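Local coordinates for MHC class I-like protein MILL2 (Mus musculus, PDB 6A97) that binds heparan sulfate proteoglycans on the surface of fibroblasts as a GPI-anchored member of the MHC class I family, at residues T142-Q145 / W150-D153; G95-V100 / L113-G118; V207-Y212 / V217-R222; V234-G239 / S286-A291; E64-W69 / N84-V89. All blocks are in the same frame, centred on the assembly; numbering follows the deposited sequence.

Interaction 1: T142-Q145 / W150-D153; sequences TFDQ and WTVD
Phe143 and Trp150 meet on the helix-facing side of the sheet, and the phenylalanine can be followed outward atom by atom. Its CB sits over the six-membered ring of the indole, 3.8 Å from that centroid and 10° off the ring normal, a CH-pi contact. CG lies anti to the backbone N (chi1 -173°), which carries the ring along the indole toward its pyrrole half. There CD1 comes down on the same system, 3.7 Å from Trp150 CE2, so that the pair makes a T-shaped stack, edge of Phe143 toward face of Trp150, with planes at 66°. Beyond it the phenylalanine ring packs on Leu148 and on Val174 of helix 171-193. In that same pyrrole half NE1 donates to the carbonyl of Pro169, which helps fix the turn of the indole. The two strands, 138-144 and 149-152, form the beta hairpin that closes the alpha-2 side of the MHC class I platform, 149-152 being its outermost strand there. Phe143 and Trp150 are a non-hydrogen-bonded antiparallel pair; next to them Thr142 and Thr151 are a hydrogen-bonded one, with Thr151 N 2.7 Å from Thr142 O and Thr142 N 2.9 Å from Thr151 O. On the threonine face, Thr142 OG1 donates to the syn lone pair of Asp153 OD2, 2.5 Å away, and is also hydrogen-bonded to His132 ND1.

Interaction 2: G95-V100 / L113-G118; sequences GMMAEV and LQATLG
Met97 and Val100 reach down from the helical segment to Ala115 and Leu113 on the strand beneath. Gly95 and Met96 end helix 75-96; the side chain of Met96 leans on Trp131, Leu173 and Pro169 beside the contact. Met97 then breaks the helical path, with phi/psi of -100/11°, and stands at the N-cap position of the next helix, 98-104. Its side chain drops toward the sheet: CG lies anti to the carbonyl carbon, the chain runs on extended through chi2 and bends at chi3 (-73°), which leaves SD 4.0 Å from Ala115 CB. The same side chain also rests on Leu133 of the neighbouring strand and on Pro169. This is the junction of helices 75-96 and 98-104 on the alpha-1 side of an MHC class I-like platform, resting on the eight-stranded antiparallel floor, close to where the chain passes from alpha-1 to alpha-2, strand 113-121 being the first of the alpha-2 strands. Helix 98-104 begins at Ala98, whose N still bonds back to Gly95 O across the break, at 3.3 Å. Three residues after Met97, Val100 again points to the strand, and its CG1, anti to the backbone N, meets Leu113 CD2 at 4.2 Å. Leu113 and Ala115 lie on the helix-facing surface of the strand, whereas Gln114 between them turns to the opposite surface, where its NE2 is hydrogen-bonded to the backbone of another protein chain.

Interaction 3: V207-Y212 / V217-R222; sequences VTCRNY and VTLTCR
This is the first beta hairpin of the immunoglobulin C1-set domain, alpha-3, where strands 204-210 and 217-226 run antiparallel; the axes of their parts 207-210 and 217-222 come within 4.7 Å, at 162°. Two hydrogen-bonded pairs hold it. Thr208 and Thr220 exchange nearly straight bonds, both 2.9 Å between N and O, while Arg210 and Thr218 exchange more bent ones, with Arg210 N to Thr218 O at 3.0 Å. The non-hydrogen-bonded pairs, Cys209 with Leu219 between them and Val207 with Cys221 beyond Thr208, bring alpha carbons close to carbonyl oxygens, and Val207 CA lies 3.3 Å from Thr220 O.

On the face bearing Cys209 and Leu219, Cys209 SG touches Leu219 CD2 at 3.6 Å, and Cys209 CB rests on Val217 CG1. The sulfur is anti to its carbonyl carbon (chi1 -45°), which turns it along the strand toward the leucine. Leu219 itself continues inward to Trp235. The other face carries the threonines: Thr208 and Thr220 stand side by side, pointing the same way, with Thr208 OG1 3.6 Å from Thr220 CB, while Thr220 OG1 is hydrogen-bonded to Ser265 OG on the next strand. At the turn end, Asn211 centres an inverse gamma turn and sets its OD1 alongside Val217 CG2. The modelled approach of Thr218 OG1 to Tyr212 O is too short for its length to be trusted. Cys221 lies near the opposite end of the pairing and forms the disulfide with Cys278 that joins the two sheets, the hallmark of the immunoglobulin sandwich.

Interaction 4: V234-G239 / S286-A291; sequences VWLQDG and SIMQTA
The backbones of 234-239 and 286-291 make no hydrogen bond to each other, and their closest alpha carbons, Leu236 and Thr290, are 9.1 Å apart. Strand 276-282 lies between strands 231-237 and 285-290 in one antiparallel sheet, so the contact is made by side chains reaching over this middle strand. After Gln237 the first strand turns away through Asp238 and Gly239, both with positive phi.

Leu236 points toward the other segment and places CD1 3.8 Å from Met288 SD, the two side chains crossing at about a right angle. The methionine starts with CG anti to its backbone N (chi1 -171°), then bends at chi2 and chi3, which brings the sulfur round to the leucine. Met288 also packs on Ser277 of the middle strand and on an aromatic side chain of another protein chain. This four-stranded sheet is one half of the immunoglobulin C1-set sandwich, and the sheet runs on past its outer strand, where Ser286 and Ile287 pair with an antiparallel strand of that other protein.

On the opposite surface, facing the second sheet, the indole of Trp235 reaches the end of the strand: CH2 lies 4.5 Å from Ala291 CB, which approaches it obliquely. This tryptophan is buried in the sandwich between the sheets, against Val207, Leu219 and Cys221, and its NE1 donates to the carbonyl of Val264, which satisfies the buried nitrogen. The methyl of Ala291 also rests on Val207 and Leu219.

Interaction 5: E64-W69 / N84-V89; sequences EPLGCW and NNLLKV
Leu66 carries the contact from the strand side, and Leu86 with Leu87 answer it from the helix. One methyl does the touching: Leu66 CD1 lies 4.3 Å from Leu86 CD2 and 4.4 Å from Leu87 CD2, so a single branch of the strand leucine meets consecutive helix residues. The two partners arrive differently. Leu86 points at the strand, with CG anti to its backbone N (chi1 174°), and is buried. Leu87 leaves the helix at an angle to that direction, and with CG beside its backbone N (chi1 -63°) its end swings back toward Leu66. The meeting is wholly apolar, with no hydrogen bond across it, and the nearest alpha carbons, those of Leu66 and Leu86, stand 9.1 Å apart, a distance spanned by leucine side chains. Two residues on, Cys68 ties the strand by a disulfide to Cys79 in the same helix. Strand 66-68 is the outermost strand on the alpha-1 side of the platform, paired with strand 51-57, whose Tyr56 packs against both Leu66 and Leu86; helix 75-96 lies across this edge, and from the same helix Asn85 touches Arg188 and Val89 touches His185, both on helix 171-193.

Interactions 1, 2 and 5 belong to the platform of alpha-1 and alpha-2, interactions 3 and 4 to the immunoglobulin domain, and the centres of interactions 1 and 3 are about 47 Å apart. Within the platform, interactions 5 and 1 engage the two outermost strands of the same sheet, with centres about 28 Å apart, while interaction 2 uses a central strand. Interactions 2 and 5 share helix 75-96, their centres about 18 Å apart. Interactions 3 and 4 touch directly: Cys221 CB lies 3.6 Å from Trp235 CZ2, and Leu219 CB 3.8 Å from the same atom, which joins the two sheets of the sandwich beside the disulfide.

Interaction 1: T142-Q145 / W150-D153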
# COMPACT_ATOMS: atom_id res chain seq x y z
N THR A 142 -30.04 11.75 1.32
CA THR A 142 -28.99 12.04 0.35
C THR A 142 -29.56 12.92 -0.75
O THR A 142 -30.62 12.61 -1.31
CB THR A 142 -28.41 10.75 -0.27
OG1 THR A 142 -27.70 10.01 0.74
CG2 THR A 142 -27.46 11.09 -1.42
N PHE A 143 -28.89 14.02 -1.06
CA PHE A 143 -29.37 14.90 -2.10
C PHE A 143 -28.94 14.40 -3.47
O PHE A 143 -27.75 14.22 -3.74
CB PHE A 143 -28.88 16.34 -1.88
CG PHE A 143 -29.48 17.33 -2.84
CD1 PHE A 143 -30.79 17.76 -2.68
CD2 PHE A 143 -28.74 17.82 -3.90
CE1 PHE A 143 -31.35 18.66 -3.56
CE2 PHE A 143 -29.30 18.73 -4.79
CZ PHE A 143 -30.60 19.15 -4.62
N ASP A 144 -29.92 14.16 -4.34
CA ASP A 144 -29.65 13.63 -5.67
C ASP A 144 -29.29 14.76 -6.63
O ASP A 144 -30.15 15.55 -7.02
CB ASP A 144 -30.85 12.84 -6.19
CG ASP A 144 -30.53 12.02 -7.43
OD1 ASP A 144 -30.74 10.79 -7.39
OD2 ASP A 144 -30.07 12.60 -8.44
N GLN A 145 -28.02 14.83 -7.01
CA GLN A 145 -27.51 15.90 -7.86
C GLN A 145 -28.23 15.96 -9.20
O GLN A 145 -28.53 17.05 -9.70
CB GLN A 145 -26.01 15.72 -8.09
CG GLN A 145 -25.20 15.69 -6.80
CD GLN A 145 -25.29 16.99 -6.04
OE1 GLN A 145 -25.43 16.99 -4.81
NE2 GLN A 145 -25.20 18.11 -6.75
N TRP A 150 -34.32 15.20 -2.53
CA TRP A 150 -33.75 14.39 -1.47
C TRP A 150 -34.19 12.92 -1.54
O TRP A 150 -35.37 12.61 -1.70
CB TRP A 150 -34.13 14.98 -0.11
CG TRP A 150 -33.39 16.25 0.18
CD1 TRP A 150 -33.82 17.52 -0.06
CD2 TRP A 150 -32.09 16.36 0.76
NE1 TRP A 150 -32.87 18.43 0.35
CE2 TRP A 150 -31.79 17.74 0.85
CE3 TRP A 150 -31.14 15.44 1.22
CZ2 TRP A 150 -30.59 18.22 1.38
CZ3 TRP A 150 -29.95 15.91 1.75
CH2 TRP A 150 -29.68 17.29 1.82
N THR A 151 -33.21 12.04 -1.40
CA THR A 151 -33.48 10.61 -1.33
C THR A 151 -33.47 10.14 0.11
O THR A 151 -32.55 10.45 0.87
CB THR A 151 -32.43 9.81 -2.14
OG1 THR A 151 -32.45 10.24 -3.50
CG2 THR A 151 -32.71 8.31 -2.06
N VAL A 152 -34.50 9.40 0.51
CA VAL A 152 -34.48 8.74 1.82
C VAL A 152 -33.70 7.42 1.71
O VAL A 152 -34.07 6.54 0.93
CB VAL A 152 -35.90 8.47 2.34
CG1 VAL A 152 -35.84 7.66 3.62
CG2 VAL A 152 -36.63 9.79 2.56
N ASP A 153 -32.63 7.29 2.48
CA ASP A 153 -31.68 6.19 2.31
C ASP A 153 -32.07 4.87 2.98
O ASP A 153 -31.81 3.80 2.44
CB ASP A 153 -30.30 6.63 2.80
CG ASP A 153 -29.65 7.63 1.88
OD1 ASP A 153 -29.78 7.46 0.65
OD2 ASP A 153 -29.02 8.58 2.38

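Interaction 2: G95-V100 / L113-G118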
# COMPACT_ATOMS: atom_id res chain seq x y z
N GLY A 95 -29.95 27.49 8.77
CA GLY A 95 -31.18 27.88 8.12
C GLY A 95 -31.73 26.79 7.21
O GLY A 95 -32.90 26.43 7.29
N MET A 96 -30.86 26.24 6.37
CA MET A 96 -31.28 25.20 5.43
C MET A 96 -31.77 23.94 6.14
O MET A 96 -32.70 23.28 5.67
CB MET A 96 -30.13 24.86 4.48
CG MET A 96 -30.02 25.81 3.31
SD MET A 96 -28.77 25.31 2.13
CE MET A 96 -27.28 25.92 2.92
N MET A 97 -31.16 23.63 7.28
CA MET A 97 -31.46 22.39 7.99
C MET A 97 -32.41 22.60 9.16
O MET A 97 -32.62 21.69 9.97
CB MET A 97 -30.17 21.73 8.47
CG MET A 97 -29.43 20.99 7.36
SD MET A 97 -27.99 20.07 7.93
CE MET A 97 -26.84 21.40 8.24
N ALA A 98 -32.99 23.79 9.24
CA ALA A 98 -33.83 24.18 10.37
C ALA A 98 -35.03 23.26 10.56
O ALA A 98 -35.36 22.88 11.68
CB ALA A 98 -34.31 25.63 10.19
N GLU A 99 -35.69 22.89 9.46
CA GLU A 99 -36.90 22.10 9.57
C GLU A 99 -36.59 20.65 9.95
O GLU A 99 -37.32 20.04 10.73
CB GLU A 99 -37.70 22.15 8.27
CG GLU A 99 -39.20 22.32 8.49
CD GLU A 99 -39.59 23.74 8.89
OE1 GLU A 99 -38.69 24.59 9.09
OE2 GLU A 99 -40.81 24.01 9.02
N VAL A 100 -35.50 20.11 9.42
CA VAL A 100 -35.06 18.77 9.83
C VAL A 100 -34.73 18.77 11.32
O VAL A 100 -35.13 17.87 12.06
CB VAL A 100 -33.85 18.28 9.01
CG1 VAL A 100 -33.23 17.05 9.66
CG2 VAL A 100 -34.26 17.98 7.58
N LEU A 113 -27.76 13.88 15.10
CA LEU A 113 -27.93 14.36 13.73
C LEU A 113 -26.60 14.82 13.15
O LEU A 113 -25.93 15.68 13.74
CB LEU A 113 -28.95 15.49 13.66
CG LEU A 113 -29.24 16.04 12.27
CD1 LEU A 113 -29.93 14.98 11.39
CD2 LEU A 113 -30.07 17.31 12.35
N GLN A 114 -26.23 14.26 12.00
CA GLN A 114 -24.98 14.60 11.34
C GLN A 114 -25.22 14.97 9.89
O GLN A 114 -26.19 14.54 9.28
CB GLN A 114 -23.99 13.43 11.39
CG GLN A 114 -23.56 13.01 12.79
CD GLN A 114 -22.90 11.64 12.81
OE1 GLN A 114 -23.55 10.63 13.08
NE2 GLN A 114 -21.61 11.59 12.49
N ALA A 115 -24.31 15.76 9.33
CA ALA A 115 -24.35 16.06 7.92
C ALA A 115 -22.94 16.08 7.36
O ALA A 115 -22.01 16.53 8.02
CB ALA A 115 -25.04 17.40 7.66
N THR A 116 -22.77 15.56 6.15
CA THR A 116 -21.52 15.80 5.45
C THR A 116 -21.88 16.36 4.08
O THR A 116 -22.82 15.89 3.43
CB THR A 116 -20.64 14.54 5.34
OG1 THR A 116 -19.38 14.90 4.77
CG2 THR A 116 -21.29 13.43 4.48
N LEU A 117 -21.15 17.37 3.66
CA LEU A 117 -21.50 18.04 2.42
C LEU A 117 -20.30 18.77 1.87
O LEU A 117 -19.32 18.99 2.58
CB LEU A 117 -22.67 19.00 2.66
CG LEU A 117 -22.48 20.20 3.59
CD1 LEU A 117 -22.20 21.49 2.81
CD2 LEU A 117 -23.64 20.35 4.57
N GLY A 118 -20.37 19.14 0.59
CA GLY A 118 -19.28 19.88 -0.01
C GLY A 118 -19.20 19.70 -1.51
O GLY A 118 -20.19 19.36 -2.16

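Interaction 3: V207-Y212 / V217-R222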
# COMPACT_ATOMS: atom_id res chain seq x y z
N VAL A 207 11.94 -0.80 11.23
CA VAL A 207 11.55 -2.18 11.44
C VAL A 207 12.01 -2.62 12.82
O VAL A 207 13.18 -2.49 13.16
CB VAL A 207 12.17 -3.12 10.38
CG1 VAL A 207 11.90 -4.58 10.74
CG2 VAL A 207 11.64 -2.78 9.00
N THR A 208 11.08 -3.12 13.63
CA THR A 208 11.43 -3.63 14.95
C THR A 208 11.06 -5.10 15.07
O THR A 208 10.17 -5.59 14.37
CB THR A 208 10.73 -2.84 16.07
OG1 THR A 208 9.31 -2.97 15.94
CG2 THR A 208 11.11 -1.37 16.01
N CYS A 209 11.76 -5.80 15.95
CA CYS A 209 11.52 -7.22 16.19
C CYS A 209 11.20 -7.45 17.66
O CYS A 209 11.75 -6.79 18.54
CB CYS A 209 12.74 -8.05 15.78
SG CYS A 209 13.47 -7.60 14.19
N ARG A 210 10.30 -8.40 17.92
CA ARG A 210 10.01 -8.80 19.29
C ARG A 210 9.80 -10.31 19.38
O ARG A 210 9.08 -10.89 18.56
CB ARG A 210 8.78 -8.06 19.82
CG ARG A 210 8.35 -8.53 21.20
CD ARG A 210 7.17 -7.75 21.74
NE ARG A 210 7.31 -7.49 23.17
CZ ARG A 210 6.33 -7.59 24.06
NH1 ARG A 210 6.56 -7.33 25.34
NH2 ARG A 210 5.11 -7.95 23.67
N ASN A 211 10.43 -10.94 20.36
CA ASN A 211 10.25 -12.37 20.58
C ASN A 211 8.88 -12.66 21.19
O ASN A 211 8.76 -12.94 22.38
CB ASN A 211 11.36 -12.92 21.49
CG ASN A 211 12.73 -12.84 20.83
OD1 ASN A 211 12.87 -13.09 19.64
ND2 ASN A 211 13.74 -12.49 21.62
N TYR A 212 7.85 -12.57 20.35
CA TYR A 212 6.47 -12.71 20.80
C TYR A 212 5.57 -13.02 19.61
O TYR A 212 5.74 -12.43 18.54
CB TYR A 212 6.00 -11.44 21.51
CG TYR A 212 4.61 -11.51 22.09
CD1 TYR A 212 3.50 -11.12 21.35
CD2 TYR A 212 4.40 -11.98 23.38
CE1 TYR A 212 2.22 -11.19 21.88
CE2 TYR A 212 3.12 -12.06 23.92
CZ TYR A 212 2.04 -11.66 23.16
OH TYR A 212 0.77 -11.73 23.69
N VAL A 217 8.68 -14.60 16.27
CA VAL A 217 9.20 -13.24 16.30
C VAL A 217 8.23 -12.35 15.54
O VAL A 217 7.95 -12.60 14.37
CB VAL A 217 10.60 -13.14 15.68
CG1 VAL A 217 11.01 -11.68 15.54
CG2 VAL A 217 11.62 -13.91 16.51
N THR A 218 7.71 -11.33 16.20
CA THR A 218 6.83 -10.38 15.53
C THR A 218 7.66 -9.27 14.90
O THR A 218 8.35 -8.52 15.59
CB THR A 218 5.80 -9.78 16.50
OG1 THR A 218 4.96 -10.83 17.01
CG2 THR A 218 4.93 -8.75 15.79
N LEU A 219 7.59 -9.18 13.57
CA LEU A 219 8.26 -8.11 12.84
C LEU A 219 7.28 -6.97 12.61
O LEU A 219 6.20 -7.18 12.05
CB LEU A 219 8.79 -8.61 11.49
CG LEU A 219 9.79 -9.77 11.53
CD1 LEU A 219 10.13 -10.23 10.11
CD2 LEU A 219 11.04 -9.37 12.27
N THR A 220 7.64 -5.77 13.05
CA THR A 220 6.75 -4.63 12.87
C THR A 220 7.39 -3.56 12.01
O THR A 220 8.48 -3.06 12.32
CB THR A 220 6.33 -4.03 14.21
OG1 THR A 220 5.66 -5.03 14.99
CG2 THR A 220 5.39 -2.84 14.00
N CYS A 221 6.72 -3.21 10.93
CA CYS A 221 7.17 -2.15 10.05
C CYS A 221 6.33 -0.90 10.27
O CYS A 221 5.10 -0.96 10.19
CB CYS A 221 7.09 -2.60 8.59
SG CYS A 221 7.56 -1.33 7.42
N ARG A 222 6.98 0.23 10.54
CA ARG A 222 6.28 1.50 10.71
C ARG A 222 6.79 2.54 9.72
O ARG A 222 8.00 2.69 9.53
CB ARG A 222 6.43 2.03 12.13
CG ARG A 222 5.81 1.14 13.20
CD ARG A 222 6.08 1.70 14.59
NE ARG A 222 5.32 2.93 14.82
CZ ARG A 222 5.39 3.66 15.93
NH1 ARG A 222 6.19 3.30 16.92
NH2 ARG A 222 4.64 4.75 16.05

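Interaction 4: V234-G239 / S286-A291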
# COMPACT_ATOMS: atom_id res chain seq x y z
N VAL A 234 4.04 -3.18 2.40
CA VAL A 234 4.00 -4.59 2.05
C VAL A 234 5.19 -5.31 2.68
O VAL A 234 6.32 -4.81 2.63
CB VAL A 234 3.98 -4.81 0.52
CG1 VAL A 234 5.11 -4.06 -0.15
CG2 VAL A 234 4.06 -6.30 0.19
N TRP A 235 4.93 -6.45 3.31
CA TRP A 235 6.00 -7.33 3.75
C TRP A 235 6.34 -8.28 2.62
O TRP A 235 5.45 -8.89 2.02
CB TRP A 235 5.59 -8.10 5.00
CG TRP A 235 5.90 -7.38 6.28
CD1 TRP A 235 5.00 -6.80 7.13
CD2 TRP A 235 7.20 -7.16 6.84
NE1 TRP A 235 5.66 -6.23 8.19
CE2 TRP A 235 7.01 -6.44 8.04
CE3 TRP A 235 8.50 -7.49 6.46
CZ2 TRP A 235 8.07 -6.05 8.85
CZ3 TRP A 235 9.55 -7.10 7.26
CH2 TRP A 235 9.33 -6.39 8.45
N LEU A 236 7.63 -8.39 2.32
CA LEU A 236 8.10 -9.21 1.21
C LEU A 236 8.97 -10.36 1.71
O LEU A 236 9.86 -10.16 2.53
CB LEU A 236 8.89 -8.36 0.21
CG LEU A 236 8.13 -7.22 -0.49
CD1 LEU A 236 9.11 -6.27 -1.16
CD2 LEU A 236 7.15 -7.76 -1.49
N GLN A 237 8.70 -11.56 1.22
CA GLN A 237 9.57 -12.70 1.49
C GLN A 237 10.11 -13.22 0.17
O GLN A 237 9.34 -13.70 -0.67
CB GLN A 237 8.83 -13.81 2.24
CG GLN A 237 9.65 -15.09 2.35
CD GLN A 237 9.05 -16.09 3.31
OE1 GLN A 237 7.83 -16.19 3.45
NE2 GLN A 237 9.91 -16.85 3.98
N ASP A 238 11.42 -13.11 -0.01
CA ASP A 238 12.07 -13.45 -1.27
C ASP A 238 11.37 -12.77 -2.45
O ASP A 238 11.03 -13.42 -3.44
CB ASP A 238 12.11 -14.96 -1.47
CG ASP A 238 12.83 -15.68 -0.35
OD1 ASP A 238 13.87 -15.17 0.12
OD2 ASP A 238 12.36 -16.76 0.07
N GLY A 239 11.14 -11.46 -2.32
CA GLY A 239 10.54 -10.68 -3.38
C GLY A 239 9.04 -10.84 -3.53
O GLY A 239 8.42 -10.19 -4.37
N SER A 286 9.56 5.32 -2.94
CA SER A 286 9.53 3.92 -2.58
C SER A 286 10.74 3.64 -1.71
O SER A 286 11.87 3.95 -2.08
CB SER A 286 9.52 3.01 -3.81
OG SER A 286 9.59 1.64 -3.43
N ILE A 287 10.48 3.09 -0.52
CA ILE A 287 11.53 2.84 0.46
C ILE A 287 11.43 1.40 0.93
O ILE A 287 10.34 0.92 1.21
CB ILE A 287 11.41 3.78 1.68
CG1 ILE A 287 11.39 5.24 1.25
CG2 ILE A 287 12.54 3.52 2.67
CD1 ILE A 287 11.26 6.22 2.41
N MET A 288 12.57 0.72 1.02
CA MET A 288 12.57 -0.65 1.53
C MET A 288 13.57 -0.83 2.67
O MET A 288 14.69 -0.34 2.61
CB MET A 288 12.87 -1.64 0.41
CG MET A 288 12.68 -3.09 0.82
SD MET A 288 12.17 -4.14 -0.55
CE MET A 288 13.62 -4.05 -1.60
N GLN A 289 13.14 -1.53 3.71
CA GLN A 289 14.06 -1.88 4.79
C GLN A 289 13.95 -3.35 5.15
O GLN A 289 12.85 -3.87 5.35
CB GLN A 289 13.80 -1.02 6.03
CG GLN A 289 14.75 -1.35 7.17
CD GLN A 289 14.87 -0.22 8.16
OE1 GLN A 289 14.59 0.94 7.84
NE2 GLN A 289 15.31 -0.54 9.37
N THR A 290 15.09 -4.02 5.22
CA THR A 290 15.16 -5.44 5.54
C THR A 290 15.28 -5.66 7.04
O THR A 290 15.97 -4.90 7.73
CB THR A 290 16.35 -6.11 4.82
OG1 THR A 290 16.26 -5.88 3.41
CG2 THR A 290 16.38 -7.62 5.09
N ALA A 291 14.59 -6.68 7.55
CA ALA A 291 14.63 -7.00 8.97
C ALA A 291 15.94 -7.69 9.34
O ALA A 291 16.48 -8.47 8.55
CB ALA A 291 13.44 -7.87 9.35

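Interaction 5: E64-W69 / N84-V89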
# COMPACT_ATOMS: atom_id res chain seq x y z
N GLU A 64 -12.63 27.92 23.34
CA GLU A 64 -12.19 28.34 22.01
C GLU A 64 -13.16 27.84 20.94
O GLU A 64 -12.99 26.74 20.42
CB GLU A 64 -10.78 27.84 21.72
CG GLU A 64 -9.83 27.82 22.92
CD GLU A 64 -8.42 27.39 22.54
OE1 GLU A 64 -8.04 27.56 21.36
OE2 GLU A 64 -7.70 26.88 23.42
N PRO A 65 -14.18 28.64 20.62
CA PRO A 65 -15.18 28.20 19.64
C PRO A 65 -14.63 28.10 18.21
O PRO A 65 -15.20 27.38 17.39
CB PRO A 65 -16.26 29.29 19.73
CG PRO A 65 -15.53 30.50 20.25
CD PRO A 65 -14.48 29.97 21.17
N LEU A 66 -13.52 28.79 17.93
CA LEU A 66 -12.98 28.80 16.57
C LEU A 66 -11.61 28.13 16.49
O LEU A 66 -10.85 28.16 17.46
CB LEU A 66 -12.88 30.23 16.03
CG LEU A 66 -14.14 30.93 15.50
CD1 LEU A 66 -14.84 30.12 14.42
CD2 LEU A 66 -15.09 31.25 16.63
N GLY A 67 -11.32 27.54 15.34
CA GLY A 67 -10.02 26.93 15.11
C GLY A 67 -9.60 27.05 13.65
O GLY A 67 -10.44 27.04 12.75
N CYS A 68 -8.30 27.14 13.43
CA CYS A 68 -7.77 27.33 12.08
C CYS A 68 -6.38 26.70 11.94
O CYS A 68 -5.44 27.09 12.64
CB CYS A 68 -7.73 28.82 11.76
SG CYS A 68 -7.20 29.22 10.08
N TRP A 69 -6.26 25.73 11.03
CA TRP A 69 -4.99 25.03 10.80
C TRP A 69 -4.41 25.40 9.45
O TRP A 69 -4.89 24.96 8.41
CB TRP A 69 -5.17 23.51 10.88
CG TRP A 69 -5.50 23.00 12.25
CD1 TRP A 69 -4.63 22.45 13.15
CD2 TRP A 69 -6.79 23.00 12.87
NE1 TRP A 69 -5.31 22.12 14.31
CE2 TRP A 69 -6.63 22.44 14.15
CE3 TRP A 69 -8.06 23.43 12.47
CZ2 TRP A 69 -7.70 22.28 15.03
CZ3 TRP A 69 -9.12 23.27 13.34
CH2 TRP A 69 -8.93 22.70 14.61
N ASN A 84 -14.19 34.25 10.36
CA ASN A 84 -15.34 35.14 10.23
C ASN A 84 -16.28 34.68 9.11
O ASN A 84 -17.49 34.64 9.30
CB ASN A 84 -14.90 36.58 10.00
CG ASN A 84 -16.07 37.53 9.89
OD1 ASN A 84 -16.73 37.85 10.89
ND2 ASN A 84 -16.35 37.98 8.68
N ASN A 85 -15.72 34.32 7.95
CA ASN A 85 -16.50 33.73 6.86
C ASN A 85 -17.22 32.45 7.28
O ASN A 85 -18.34 32.17 6.84
CB ASN A 85 -15.62 33.43 5.65
CG ASN A 85 -15.20 34.68 4.90
OD1 ASN A 85 -15.82 35.74 5.05
ND2 ASN A 85 -14.16 34.57 4.09
N LEU A 86 -16.56 31.67 8.13
CA LEU A 86 -17.12 30.42 8.62
C LEU A 86 -18.41 30.65 9.41
O LEU A 86 -19.35 29.86 9.33
CB LEU A 86 -16.09 29.68 9.48
CG LEU A 86 -16.53 28.42 10.20
CD1 LEU A 86 -17.18 27.43 9.23
CD2 LEU A 86 -15.35 27.78 10.90
N LEU A 87 -18.44 31.74 10.17
CA LEU A 87 -19.64 32.10 10.94
C LEU A 87 -20.86 32.27 10.03
O LEU A 87 -21.98 31.92 10.42
CB LEU A 87 -19.40 33.38 11.75
CG LEU A 87 -18.32 33.31 12.83
CD1 LEU A 87 -18.19 34.65 13.54
CD2 LEU A 87 -18.62 32.20 13.82
N LYS A 88 -20.65 32.82 8.84
CA LYS A 88 -21.74 33.01 7.88
C LYS A 88 -22.21 31.68 7.32
O LYS A 88 -23.40 31.47 7.09
CB LYS A 88 -21.31 33.94 6.75
CG LYS A 88 -21.45 35.42 7.09
CD LYS A 88 -20.26 36.23 6.59
CE LYS A 88 -20.16 36.24 5.08
NZ LYS A 88 -19.01 37.08 4.63
N VAL A 89 -21.26 30.77 7.08
CA VAL A 89 -21.58 29.44 6.59
C VAL A 89 -22.44 28.69 7.60
O VAL A 89 -23.41 28.03 7.23
CB VAL A 89 -20.30 28.63 6.28
CG1 VAL A 89 -20.64 27.18 5.97
CG2 VAL A 89 -19.55 29.26 5.12